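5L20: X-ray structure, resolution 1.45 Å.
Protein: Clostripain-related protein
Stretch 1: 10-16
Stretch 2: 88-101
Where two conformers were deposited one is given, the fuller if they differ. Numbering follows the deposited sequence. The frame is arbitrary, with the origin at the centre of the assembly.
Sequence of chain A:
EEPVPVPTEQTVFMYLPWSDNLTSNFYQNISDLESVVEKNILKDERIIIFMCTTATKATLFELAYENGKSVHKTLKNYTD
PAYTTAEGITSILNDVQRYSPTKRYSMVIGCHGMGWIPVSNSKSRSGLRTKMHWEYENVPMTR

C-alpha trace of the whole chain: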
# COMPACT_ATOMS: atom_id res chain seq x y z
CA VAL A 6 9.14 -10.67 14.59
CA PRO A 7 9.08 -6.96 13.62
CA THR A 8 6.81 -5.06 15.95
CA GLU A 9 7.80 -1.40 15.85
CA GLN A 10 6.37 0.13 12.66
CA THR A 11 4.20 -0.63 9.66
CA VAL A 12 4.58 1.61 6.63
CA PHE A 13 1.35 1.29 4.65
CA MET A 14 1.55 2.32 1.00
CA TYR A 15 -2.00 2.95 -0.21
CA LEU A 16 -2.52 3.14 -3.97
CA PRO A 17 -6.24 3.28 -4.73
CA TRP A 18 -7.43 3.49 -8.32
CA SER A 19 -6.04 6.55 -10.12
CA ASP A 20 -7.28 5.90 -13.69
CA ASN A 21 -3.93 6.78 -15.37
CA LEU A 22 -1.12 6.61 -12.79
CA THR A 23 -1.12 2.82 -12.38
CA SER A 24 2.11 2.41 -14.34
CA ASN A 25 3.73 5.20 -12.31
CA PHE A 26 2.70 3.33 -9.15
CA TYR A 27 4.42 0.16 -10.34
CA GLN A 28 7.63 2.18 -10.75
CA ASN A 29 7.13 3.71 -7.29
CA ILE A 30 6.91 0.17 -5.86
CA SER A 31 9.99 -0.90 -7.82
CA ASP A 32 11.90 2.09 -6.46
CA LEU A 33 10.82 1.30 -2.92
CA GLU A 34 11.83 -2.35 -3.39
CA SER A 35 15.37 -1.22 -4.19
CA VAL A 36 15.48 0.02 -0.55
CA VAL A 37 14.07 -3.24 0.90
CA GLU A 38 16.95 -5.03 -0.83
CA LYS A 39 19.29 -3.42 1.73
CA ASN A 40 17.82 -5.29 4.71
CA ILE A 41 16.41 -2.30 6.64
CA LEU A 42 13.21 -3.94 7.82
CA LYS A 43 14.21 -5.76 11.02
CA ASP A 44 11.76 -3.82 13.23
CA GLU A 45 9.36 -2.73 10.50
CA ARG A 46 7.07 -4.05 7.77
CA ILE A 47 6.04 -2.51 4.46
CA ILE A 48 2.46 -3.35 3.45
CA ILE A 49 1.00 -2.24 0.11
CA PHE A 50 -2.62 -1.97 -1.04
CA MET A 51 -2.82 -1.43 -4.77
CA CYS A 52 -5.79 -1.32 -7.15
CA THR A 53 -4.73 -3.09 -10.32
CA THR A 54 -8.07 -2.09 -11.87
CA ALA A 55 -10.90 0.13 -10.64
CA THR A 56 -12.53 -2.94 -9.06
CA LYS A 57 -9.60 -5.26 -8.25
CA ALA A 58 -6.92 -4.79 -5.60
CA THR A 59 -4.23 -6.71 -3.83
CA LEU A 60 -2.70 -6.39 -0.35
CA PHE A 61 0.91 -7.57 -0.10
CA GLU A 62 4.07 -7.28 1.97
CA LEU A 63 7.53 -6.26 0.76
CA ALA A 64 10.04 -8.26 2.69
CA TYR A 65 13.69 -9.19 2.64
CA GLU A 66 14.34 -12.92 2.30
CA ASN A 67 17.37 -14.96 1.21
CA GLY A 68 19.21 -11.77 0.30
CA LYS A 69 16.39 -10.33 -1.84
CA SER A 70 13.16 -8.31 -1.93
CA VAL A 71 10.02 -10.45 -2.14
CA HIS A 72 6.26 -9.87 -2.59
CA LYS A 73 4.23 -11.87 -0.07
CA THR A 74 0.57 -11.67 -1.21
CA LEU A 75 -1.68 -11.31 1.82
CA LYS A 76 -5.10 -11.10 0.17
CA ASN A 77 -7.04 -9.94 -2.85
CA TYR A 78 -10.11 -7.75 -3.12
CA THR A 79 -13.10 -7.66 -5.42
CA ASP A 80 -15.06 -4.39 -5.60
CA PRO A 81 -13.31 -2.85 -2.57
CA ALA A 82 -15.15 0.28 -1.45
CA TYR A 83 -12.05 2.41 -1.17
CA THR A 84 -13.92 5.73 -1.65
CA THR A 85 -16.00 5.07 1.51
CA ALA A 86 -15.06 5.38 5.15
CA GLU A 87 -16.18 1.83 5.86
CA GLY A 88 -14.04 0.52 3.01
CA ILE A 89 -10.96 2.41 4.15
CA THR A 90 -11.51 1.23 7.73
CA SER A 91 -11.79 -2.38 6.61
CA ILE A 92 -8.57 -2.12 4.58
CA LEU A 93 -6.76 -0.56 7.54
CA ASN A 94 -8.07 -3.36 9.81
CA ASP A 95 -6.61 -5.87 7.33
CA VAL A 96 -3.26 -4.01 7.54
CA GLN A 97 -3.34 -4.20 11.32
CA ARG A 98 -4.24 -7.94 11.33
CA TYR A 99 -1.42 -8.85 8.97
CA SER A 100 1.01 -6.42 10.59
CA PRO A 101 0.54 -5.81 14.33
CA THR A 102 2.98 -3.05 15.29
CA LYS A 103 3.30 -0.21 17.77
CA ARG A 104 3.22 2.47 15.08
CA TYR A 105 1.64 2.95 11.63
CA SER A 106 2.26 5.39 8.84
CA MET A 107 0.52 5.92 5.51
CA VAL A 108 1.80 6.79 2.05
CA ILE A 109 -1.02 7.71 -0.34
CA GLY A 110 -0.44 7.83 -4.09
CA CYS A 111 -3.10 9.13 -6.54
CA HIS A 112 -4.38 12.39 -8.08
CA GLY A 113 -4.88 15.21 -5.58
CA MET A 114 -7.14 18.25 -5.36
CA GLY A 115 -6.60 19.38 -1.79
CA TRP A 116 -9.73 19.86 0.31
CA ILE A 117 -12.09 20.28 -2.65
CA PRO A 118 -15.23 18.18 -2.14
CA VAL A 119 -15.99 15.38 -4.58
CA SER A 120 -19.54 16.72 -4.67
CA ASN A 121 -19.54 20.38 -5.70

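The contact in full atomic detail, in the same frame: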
# COMPACT_ATOMS: atom_id res chain seq x y z
N GLN A 10 7.00 -0.78 13.61
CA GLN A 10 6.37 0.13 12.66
C GLN A 10 5.89 -0.59 11.43
O GLN A 10 6.57 -1.46 10.92
CB GLN A 10 7.34 1.23 12.24
CG GLN A 10 6.73 2.27 11.31
CD GLN A 10 7.80 2.96 10.50
OE1 GLN A 10 8.81 2.34 10.13
NE2 GLN A 10 7.58 4.23 10.16
N THR A 11 4.69 -0.24 10.96
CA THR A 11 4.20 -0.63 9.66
C THR A 11 4.10 0.61 8.80
O THR A 11 3.44 1.60 9.20
CB THR A 11 2.79 -1.23 9.76
OG1 THR A 11 2.81 -2.38 10.60
CG2 THR A 11 2.27 -1.60 8.40
N VAL A 12 4.75 0.57 7.64
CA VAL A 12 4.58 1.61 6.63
C VAL A 12 3.57 1.07 5.62
O VAL A 12 3.83 0.05 4.96
CB VAL A 12 5.91 1.96 5.91
CG1 VAL A 12 5.69 2.98 4.81
CG2 VAL A 12 6.94 2.49 6.93
N PHE A 13 2.41 1.71 5.55
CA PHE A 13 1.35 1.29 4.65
C PHE A 13 1.30 2.18 3.42
O PHE A 13 0.94 3.35 3.53
CB PHE A 13 0.01 1.31 5.39
CG PHE A 13 -1.17 0.95 4.52
CD1 PHE A 13 -1.11 -0.11 3.62
CD2 PHE A 13 -2.36 1.67 4.64
CE1 PHE A 13 -2.22 -0.42 2.84
CE2 PHE A 13 -3.45 1.35 3.88
CZ PHE A 13 -3.39 0.32 2.98
N MET A 14 1.64 1.62 2.26
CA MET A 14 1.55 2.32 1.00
C MET A 14 0.19 2.00 0.39
O MET A 14 -0.10 0.82 0.08
CB MET A 14 2.68 1.90 0.06
CG MET A 14 2.66 2.71 -1.23
SD MET A 14 4.12 2.37 -2.24
CE MET A 14 4.93 3.95 -2.00
N TYR A 15 -0.59 3.04 0.18
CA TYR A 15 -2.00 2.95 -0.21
C TYR A 15 -2.17 3.59 -1.58
O TYR A 15 -1.96 4.81 -1.74
CB TYR A 15 -2.86 3.66 0.85
CG TYR A 15 -4.34 3.72 0.56
CD1 TYR A 15 -5.06 2.56 0.39
CD2 TYR A 15 -5.02 4.94 0.46
CE1 TYR A 15 -6.42 2.59 0.14
CE2 TYR A 15 -6.40 4.98 0.24
CZ TYR A 15 -7.09 3.80 0.07
OH TYR A 15 -8.42 3.80 -0.21
N LEU A 16 -2.50 2.74 -2.57
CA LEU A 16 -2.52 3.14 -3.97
C LEU A 16 -3.89 2.80 -4.57
O LEU A 16 -4.03 1.85 -5.36
CB LEU A 16 -1.37 2.46 -4.75
CG LEU A 16 0.03 2.75 -4.19
CD1 LEU A 16 1.03 1.76 -4.80
CD2 LEU A 16 0.41 4.18 -4.50
N GLY A 88 -14.98 1.27 3.83
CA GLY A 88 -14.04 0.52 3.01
C GLY A 88 -12.61 0.78 3.45
O GLY A 88 -11.81 -0.12 3.61
N ILE A 89 -12.29 2.05 3.69
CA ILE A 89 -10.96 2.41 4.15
C ILE A 89 -10.69 1.79 5.53
O ILE A 89 -9.63 1.23 5.76
CB ILE A 89 -10.80 3.94 4.18
CG1 ILE A 89 -10.79 4.50 2.73
CG2 ILE A 89 -9.47 4.31 4.89
CD1 ILE A 89 -10.86 6.01 2.61
N THR A 90 -11.68 1.86 6.43
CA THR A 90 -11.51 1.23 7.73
C THR A 90 -11.24 -0.27 7.61
O THR A 90 -10.35 -0.81 8.26
CB THR A 90 -12.76 1.45 8.59
OG1 THR A 90 -12.85 2.85 8.90
CG2 THR A 90 -12.70 0.63 9.90
N SER A 91 -11.98 -0.95 6.75
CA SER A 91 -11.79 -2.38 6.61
C SER A 91 -10.40 -2.72 6.07
O SER A 91 -9.75 -3.68 6.54
CB SER A 91 -12.87 -2.97 5.72
OG SER A 91 -12.75 -4.37 5.70
N ILE A 92 -9.92 -1.92 5.10
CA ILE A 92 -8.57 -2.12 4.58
C ILE A 92 -7.52 -1.89 5.69
O ILE A 92 -6.59 -2.68 5.85
CB ILE A 92 -8.30 -1.21 3.35
CG1 ILE A 92 -9.15 -1.68 2.18
CG2 ILE A 92 -6.84 -1.24 2.95
CD1 ILE A 92 -9.33 -0.63 1.09
N LEU A 93 -7.71 -0.83 6.46
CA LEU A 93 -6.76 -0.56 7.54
C LEU A 93 -6.82 -1.64 8.64
O LEU A 93 -5.83 -1.91 9.31
CB LEU A 93 -7.03 0.82 8.14
CG LEU A 93 -6.64 1.99 7.25
CD1 LEU A 93 -7.09 3.26 7.91
CD2 LEU A 93 -5.13 2.04 7.01
N ASN A 94 -7.99 -2.25 8.85
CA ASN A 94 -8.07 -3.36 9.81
C ASN A 94 -7.34 -4.60 9.28
O ASN A 94 -6.68 -5.31 10.03
CB ASN A 94 -9.53 -3.71 10.14
CG ASN A 94 -10.18 -2.68 11.04
OD1 ASN A 94 -9.50 -1.90 11.71
ND2 ASN A 94 -11.52 -2.68 11.06
N ASP A 95 -7.41 -4.80 7.96
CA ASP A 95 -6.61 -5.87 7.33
C ASP A 95 -5.11 -5.59 7.58
O ASP A 95 -4.35 -6.48 7.95
CB ASP A 95 -6.87 -5.95 5.83
CG ASP A 95 -8.22 -6.54 5.47
OD1 ASP A 95 -8.82 -7.26 6.30
OD2 ASP A 95 -8.63 -6.31 4.32
N VAL A 96 -4.68 -4.35 7.34
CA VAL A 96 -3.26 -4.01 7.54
C VAL A 96 -2.84 -4.32 8.97
O VAL A 96 -1.78 -4.91 9.22
CB VAL A 96 -3.02 -2.50 7.22
CG1 VAL A 96 -1.59 -2.07 7.66
CG2 VAL A 96 -3.21 -2.30 5.73
N GLN A 97 -3.68 -3.96 9.94
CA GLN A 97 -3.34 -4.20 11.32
C GLN A 97 -3.30 -5.70 11.65
O GLN A 97 -2.46 -6.13 12.42
CB GLN A 97 -4.34 -3.50 12.23
CG GLN A 97 -4.27 -1.98 12.17
CD GLN A 97 -5.39 -1.39 12.98
OE1 GLN A 97 -5.35 -1.35 14.23
NE2 GLN A 97 -6.43 -0.95 12.29
N ARG A 98 -4.22 -6.49 11.09
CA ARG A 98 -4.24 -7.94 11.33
C ARG A 98 -2.99 -8.58 10.78
O ARG A 98 -2.36 -9.38 11.48
CB ARG A 98 -5.47 -8.59 10.71
CG ARG A 98 -6.67 -8.63 11.65
CD ARG A 98 -7.87 -9.38 11.04
NE ARG A 98 -8.41 -8.66 9.88
CZ ARG A 98 -9.47 -7.87 9.94
NH1 ARG A 98 -10.16 -7.73 11.06
NH2 ARG A 98 -9.85 -7.23 8.86
N TYR A 99 -2.62 -8.25 9.55
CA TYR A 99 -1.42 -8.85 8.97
C TYR A 99 -0.15 -8.30 9.60
O TYR A 99 0.88 -8.98 9.64
CB TYR A 99 -1.39 -8.65 7.46
CG TYR A 99 -2.36 -9.53 6.72
CD1 TYR A 99 -2.08 -10.89 6.57
CD2 TYR A 99 -3.53 -9.02 6.16
CE1 TYR A 99 -2.95 -11.71 5.86
CE2 TYR A 99 -4.42 -9.85 5.46
CZ TYR A 99 -4.11 -11.18 5.32
OH TYR A 99 -4.95 -12.00 4.61
N SER A 100 -0.21 -7.05 10.09
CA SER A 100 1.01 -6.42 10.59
C SER A 100 0.76 -5.68 11.90
O SER A 100 0.57 -4.47 11.92
CB SER A 100 1.57 -5.45 9.54
OG SER A 100 2.85 -4.98 9.95
N PRO A 101 0.73 -6.41 13.02
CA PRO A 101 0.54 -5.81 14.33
C PRO A 101 1.81 -5.12 14.81
O PRO A 101 2.82 -5.79 15.06
CB PRO A 101 0.22 -7.01 15.24
CG PRO A 101 0.08 -8.17 14.33
CD PRO A 101 0.77 -7.89 13.08

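How do a strand and a helix lie against each other here? Residues 10-16 form an extended strand, and 88-99 belong to a helix that begins earlier in the chain. Their N-to-C directions make an angle of 143°, so the two run roughly antiparallel but clearly askew, with axes 10.2 Å apart at closest approach. The register follows from this: T11 lies nearest S100, F13 nearest V96 and Y15 nearest I92. CA-CA distances widen from 6.7 Å (T11 CA to S100 CA) through 7.6 Å (F13 CA to V96 CA) to 9.6 Å (Y15 CA to I92 CA), so the gap is wedge-shaped, narrow at the end of the helix and wider toward its earlier turns. Side-chain size follows the wedge, with a small threonine at the narrow end and two aromatic rings where there is more room.

Which side chains fill the space between the backbones? A strand alternates its side chains, and T11, F13 and Y15 all point toward the helix while Q10 and V12 point away. On the helix, I92 and V96 are one turn apart and both point toward the strand, as does S100 just past the last turn. I89 and L93 leave the backbone sideways, yet both reach the strand's aromatic side chains. Together the two surfaces bury 359 Å², both sides summed.

What does the F13 ring fit into? It is the main bump on the strand, and the helix receives it in a hollow made by I92, L93 and V96. V96 supplies the floor: its CG2 sits over one face of the ring, 3.6 Å from the centroid of the F13 ring and only 14° off the ring normal, a CH-pi contact in which a methyl group rests on the pi cloud. The other two residues approach obliquely. I92 CG2 comes to 3.8 Å from F13 CZ, and L93, whose side-chain end comes nearer than its CB direction suggests, brings CD2 to 3.6 Å from F13 CE2. The ring is thus touched by methyl groups of branched side chains, two from neighbouring residues and one from the next turn. Beside it, V96 turns its other methyl to the strand, CG1 lying 4.0 Å from T11 CG2.

How is the wider end occupied? Y15 reaches along the earlier part of the helix. Its contact with I92 is looser, Y15 CE1 to I92 CD1 being 4.4 Å, while the far end of the side chain meets I89, with Y15 OH 3.8 Å from I89 CG1. I92 therefore touches both aromatic residues, using CG2 for F13 and CD1 for Y15.

What chemistry closes the narrow end? S100 is the first residue to leave helical phi/psi, though S100 N still donates to V96 O at 2.8 Å. Its side chain points toward the strand, where S100 OG and T11 OG1 form a short hydrogen bond of 2.7 Å; either hydroxyl could be the donor. Both residues are buried, so this bond pairs polar groups beside an otherwise greasy interface.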